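Local coordinates for phosphoglycolate phosphatase (Thermoplasma acidophilum, PDB 1L6R), which dephosphorylates 2-phosphoglycolate to glycolate with the help of magnesium and, less efficiently, releases phosphate from inorganic pyrophosphate, at residues T25-S30 with E215-I220; P194-D199 with Y211-E216. The protein carries 1 engineered substitution. All blocks are in the same frame, centred on the assembly; numbering follows the deposited sequence.

Contact 1: residues T25-S30 with E215-I220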
# COMPACT_ATOMS: atom_id res chain seq x y z
N THR A 25 26.04 -13.97 9.95
CA THR A 25 26.95 -14.48 8.94
C THR A 25 26.31 -15.62 8.14
O THR A 25 26.60 -15.78 6.96
CB THR A 25 28.28 -14.95 9.55
OG1 THR A 25 28.03 -15.95 10.54
CG2 THR A 25 29.00 -13.78 10.19
N LYS A 26 25.44 -16.39 8.78
CA LYS A 26 24.75 -17.45 8.05
C LYS A 26 23.85 -16.82 6.98
O LYS A 26 23.74 -17.33 5.87
CB LYS A 26 23.91 -18.31 9.01
CG LYS A 26 24.74 -19.21 9.91
CD LYS A 26 23.85 -20.06 10.79
CE LYS A 26 24.66 -20.92 11.73
NZ LYS A 26 23.77 -21.69 12.65
N ALA A 27 23.20 -15.71 7.31
CA ALA A 27 22.35 -15.04 6.33
C ALA A 27 23.20 -14.51 5.17
O ALA A 27 22.80 -14.57 4.01
CB ALA A 27 21.57 -13.90 6.99
N ILE A 28 24.38 -13.98 5.49
CA ILE A 28 25.28 -13.48 4.46
C ILE A 28 25.66 -14.60 3.50
O ILE A 28 25.60 -14.43 2.29
CB ILE A 28 26.58 -12.91 5.08
CG1 ILE A 28 26.28 -11.62 5.85
CG2 ILE A 28 27.60 -12.62 3.97
CD1 ILE A 28 27.47 -11.11 6.67
N GLU A 29 26.05 -15.76 4.03
CA GLU A 29 26.43 -16.86 3.15
C GLU A 29 25.24 -17.38 2.35
O GLU A 29 25.40 -17.78 1.20
CB GLU A 29 27.09 -18.00 3.93
CG GLU A 29 28.42 -17.62 4.60
CD GLU A 29 29.53 -17.18 3.63
OE1 GLU A 29 29.37 -17.29 2.39
OE2 GLU A 29 30.59 -16.71 4.11
N SER A 30 24.04 -17.36 2.94
CA SER A 30 22.85 -17.81 2.21
C SER A 30 22.60 -16.87 1.03
O SER A 30 22.28 -17.30 -0.08
CB SER A 30 21.62 -17.82 3.13
OG SER A 30 21.78 -18.77 4.17
N GLU A 215 18.74 -16.85 10.49
CA GLU A 215 18.74 -18.25 10.09
C GLU A 215 17.55 -18.62 9.22
O GLU A 215 17.52 -19.70 8.63
CB GLU A 215 18.82 -19.15 11.33
CG GLU A 215 20.16 -19.00 12.04
CD GLU A 215 20.49 -20.12 13.00
OE1 GLU A 215 21.57 -20.04 13.62
OE2 GLU A 215 19.69 -21.07 13.12
N GLU A 216 16.58 -17.73 9.11
CA GLU A 216 15.43 -18.01 8.26
C GLU A 216 15.79 -17.83 6.78
O GLU A 216 15.16 -18.42 5.91
CB GLU A 216 14.23 -17.09 8.59
CG GLU A 216 14.39 -15.62 8.20
CD GLU A 216 14.94 -14.77 9.32
OE1 GLU A 216 15.85 -15.24 10.04
OE2 GLU A 216 14.46 -13.62 9.48
N ILE A 217 16.82 -17.04 6.50
CA ILE A 217 17.18 -16.78 5.11
C ILE A 217 17.53 -18.06 4.35
O ILE A 217 16.98 -18.32 3.27
CB ILE A 217 18.34 -15.76 5.02
CG1 ILE A 217 17.94 -14.46 5.75
CG2 ILE A 217 18.68 -15.49 3.57
CD1 ILE A 217 16.65 -13.82 5.25
N GLY A 218 18.41 -18.87 4.94
CA GLY A 218 18.80 -20.11 4.30
C GLY A 218 17.63 -21.07 4.12
O GLY A 218 17.47 -21.66 3.05
N GLN A 219 16.80 -21.22 5.15
CA GLN A 219 15.67 -22.14 5.02
C GLN A 219 14.65 -21.65 3.99
O GLN A 219 14.08 -22.45 3.25
CB GLN A 219 14.97 -22.37 6.35
CG GLN A 219 13.93 -23.48 6.26
CD GLN A 219 13.10 -23.65 7.51
OE1 GLN A 219 12.60 -22.67 8.06
NE2 GLN A 219 12.93 -24.89 7.95
N ILE A 220 14.42 -20.34 3.95
CA ILE A 220 13.50 -19.76 2.99
C ILE A 220 14.00 -19.99 1.57
O ILE A 220 13.25 -20.43 0.71
CB ILE A 220 13.32 -18.23 3.24
CG1 ILE A 220 12.51 -18.01 4.52
CG2 ILE A 220 12.65 -17.57 2.05
CD1 ILE A 220 12.54 -16.57 5.01
O HOH W 1 20.48 -18.13 6.74

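Contact 2: residues P194-D199 with Y211-E216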
# COMPACT_ATOMS: atom_id res chain seq x y z
N PRO A 194 10.21 -15.07 9.30
CA PRO A 194 10.82 -15.87 10.37
C PRO A 194 9.82 -16.39 11.39
O PRO A 194 8.64 -16.01 11.41
CB PRO A 194 11.83 -14.90 10.98
CG PRO A 194 11.15 -13.57 10.82
CD PRO A 194 10.56 -13.65 9.42
N ALA A 195 10.30 -17.28 12.26
CA ALA A 195 9.47 -17.87 13.29
C ALA A 195 8.97 -16.83 14.29
O ALA A 195 7.94 -17.03 14.93
CB ALA A 195 10.24 -18.97 14.02
N ASN A 196 9.69 -15.72 14.43
CA ASN A 196 9.26 -14.69 15.37
C ASN A 196 8.58 -13.51 14.67
O ASN A 196 8.46 -12.42 15.22
CB ASN A 196 10.43 -14.22 16.25
CG ASN A 196 11.42 -13.37 15.49
OD1 ASN A 196 11.41 -13.32 14.26
ND2 ASN A 196 12.30 -12.69 16.22
N ALA A 197 8.12 -13.73 13.45
CA ALA A 197 7.40 -12.68 12.74
C ALA A 197 6.05 -12.48 13.44
O ALA A 197 5.57 -13.36 14.15
CB ALA A 197 7.17 -13.08 11.29
N THR A 198 5.43 -11.32 13.22
CA THR A 198 4.12 -11.07 13.82
C THR A 198 3.09 -12.02 13.23
O THR A 198 3.26 -12.55 12.13
CB THR A 198 3.65 -9.65 13.55
OG1 THR A 198 3.64 -9.43 12.13
CG2 THR A 198 4.56 -8.63 14.24
N ASP A 199 1.99 -12.21 13.96
CA ASP A 199 0.93 -13.09 13.51
C ASP A 199 0.35 -12.67 12.16
O ASP A 199 0.11 -13.52 11.32
CB ASP A 199 -0.21 -13.13 14.53
CG ASP A 199 0.12 -13.98 15.75
OD1 ASP A 199 1.13 -14.71 15.74
OD2 ASP A 199 -0.67 -13.92 16.72
N TYR A 211 13.00 -20.77 11.79
CA TYR A 211 14.12 -20.01 12.33
C TYR A 211 13.91 -18.50 12.33
O TYR A 211 13.01 -18.00 11.67
CB TYR A 211 15.38 -20.30 11.51
CG TYR A 211 15.75 -21.77 11.43
CD1 TYR A 211 16.51 -22.37 12.43
CD2 TYR A 211 15.33 -22.55 10.36
CE1 TYR A 211 16.83 -23.72 12.38
CE2 TYR A 211 15.64 -23.92 10.30
CZ TYR A 211 16.39 -24.48 11.31
OH TYR A 211 16.72 -25.82 11.27
N SER A 212 14.77 -17.80 13.05
CA SER A 212 14.75 -16.34 13.12
C SER A 212 16.20 -15.87 13.25
O SER A 212 17.14 -16.67 13.26
CB SER A 212 13.99 -15.86 14.35
OG SER A 212 12.67 -16.37 14.39
N TYR A 213 16.35 -14.55 13.37
CA TYR A 213 17.65 -13.91 13.56
C TYR A 213 18.68 -14.17 12.48
O TYR A 213 19.89 -14.25 12.74
CB TYR A 213 18.19 -14.28 14.95
CG TYR A 213 17.36 -13.68 16.08
CD1 TYR A 213 17.20 -12.30 16.20
CD2 TYR A 213 16.75 -14.50 17.04
CE1 TYR A 213 16.45 -11.74 17.25
CE2 TYR A 213 16.00 -13.96 18.09
CZ TYR A 213 15.85 -12.58 18.18
OH TYR A 213 15.11 -12.03 19.21
N GLY A 214 18.19 -14.27 11.25
CA GLY A 214 19.06 -14.49 10.11
C GLY A 214 19.07 -15.91 9.61
O GLY A 214 19.35 -16.15 8.44
N GLU A 215 18.74 -16.85 10.49
CA GLU A 215 18.74 -18.25 10.09
C GLU A 215 17.55 -18.62 9.22
O GLU A 215 17.52 -19.70 8.63
CB GLU A 215 18.82 -19.15 11.33
CG GLU A 215 20.16 -19.00 12.04
CD GLU A 215 20.49 -20.12 13.00
OE1 GLU A 215 21.57 -20.04 13.62
OE2 GLU A 215 19.69 -21.07 13.12
N GLU A 216 16.58 -17.73 9.11
CA GLU A 216 15.43 -18.01 8.26
C GLU A 216 15.79 -17.83 6.78
O GLU A 216 15.16 -18.42 5.91
CB GLU A 216 14.23 -17.09 8.59
CG GLU A 216 14.39 -15.62 8.20
CD GLU A 216 14.94 -14.77 9.32
OE1 GLU A 216 15.85 -15.24 10.04
OE2 GLU A 216 14.46 -13.62 9.48

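Contact 1: residues T25-S30 with E215-I220
Helices 25-36 and 215-223 run side by side in the same general direction, their axes in this region 7.8 Å apart and inclined by 30°. The tight part lies where small residues face each other. Ser30 CB rests on Ile217 CG2 at 3.8 Å, and Ser30 OG comes within 3.3 Å of Gly218 CA, so the hydroxyl sits directly against the glycine backbone. With OG beside its own backbone N (chi1 -64°), Ser30 donates back to Lys26 O, which already takes the helical bond from Ser30 N. A water joins the helices here, donating to Ser30 OG and accepting from Gly218 N at 2.8 Å. Next to this, Ala27 CB touches Ile217 CG1, and the Ile217 side chain continues inward to Ile175 of strand 172-175 and to Leu16.

The outer side is looser. Extended Lys26 and Glu215 cross obliquely, and Lys26 NZ meets Glu215 OE1 at 2.9 Å from above the carboxylate plane, a salt bridge at the exposed margin. Such near-parallel helix packing against one face of a central, largely parallel sheet is characteristic of the Rossmann-like core of HAD-superfamily hydrolases.

Contact 2: residues P194-D199 with Y211-E216
Over one face of the Tyr213 ring sits Asn196 ND2, 4.0 Å above the plane and offset toward the rim; the amide and ring planes are 62° apart, so the amide is steeply tilted rather than stacked. The contact joins two beta turns of the HAD core: a type I turn, Pro194 to Ala197, following strand 190-193, and a type I' turn, Ser212 to Glu215, leading into helix 215-223. The backbone link is Ala195 N to Tyr211 O, 2.9 Å and fairly straight, although the N-H arrives above the carbonyl plane. Ser212 OG, turned beside its own backbone N, points into the first turn and accepts a weak, bent bond from Asn196 N at 3.1 Å. Asn196 CG sits between its backbone N and carbonyl carbon (chi1 72°), which brings the amide alongside Ser212 CB. The side chain of Asn196 is about 4 Å from a bound calcium, and Pro194 packs on Asp177, a metal ligand, so the 194-197 turn borders the metal site. On the inner side the Glu216 carboxylate lies beside the proline ring, OE2 3.3 Å from Pro194 CB. The bend at chi2 (-93°) also lets Glu216 OE1 accept a hydrogen bond from Gly214 N at 2.8 Å, the N-H arriving from above the carboxylate plane.

Overall arrangement
Contacts 1 and 2 have centres 11 Å apart on the same side of the chain's centre, and both use the start of helix 215-223, sharing Glu215 and Glu216. Contact 1 reaches back 185 residues to helix 25-36, whereas contact 2 spans a short excursion through helix 199-204 and strand 207-208, an edge strand of the main sheet within the chain. They meet directly where Ala27 CB of contact 1 packs on Gly214 O of contact 2. The C-terminal helix is thus tied at its beginning both to an early helix of the core and to the loop after strand 190-193, which lies near the metal-binding residue Asp177, bringing distant parts of the chain together beside the active site.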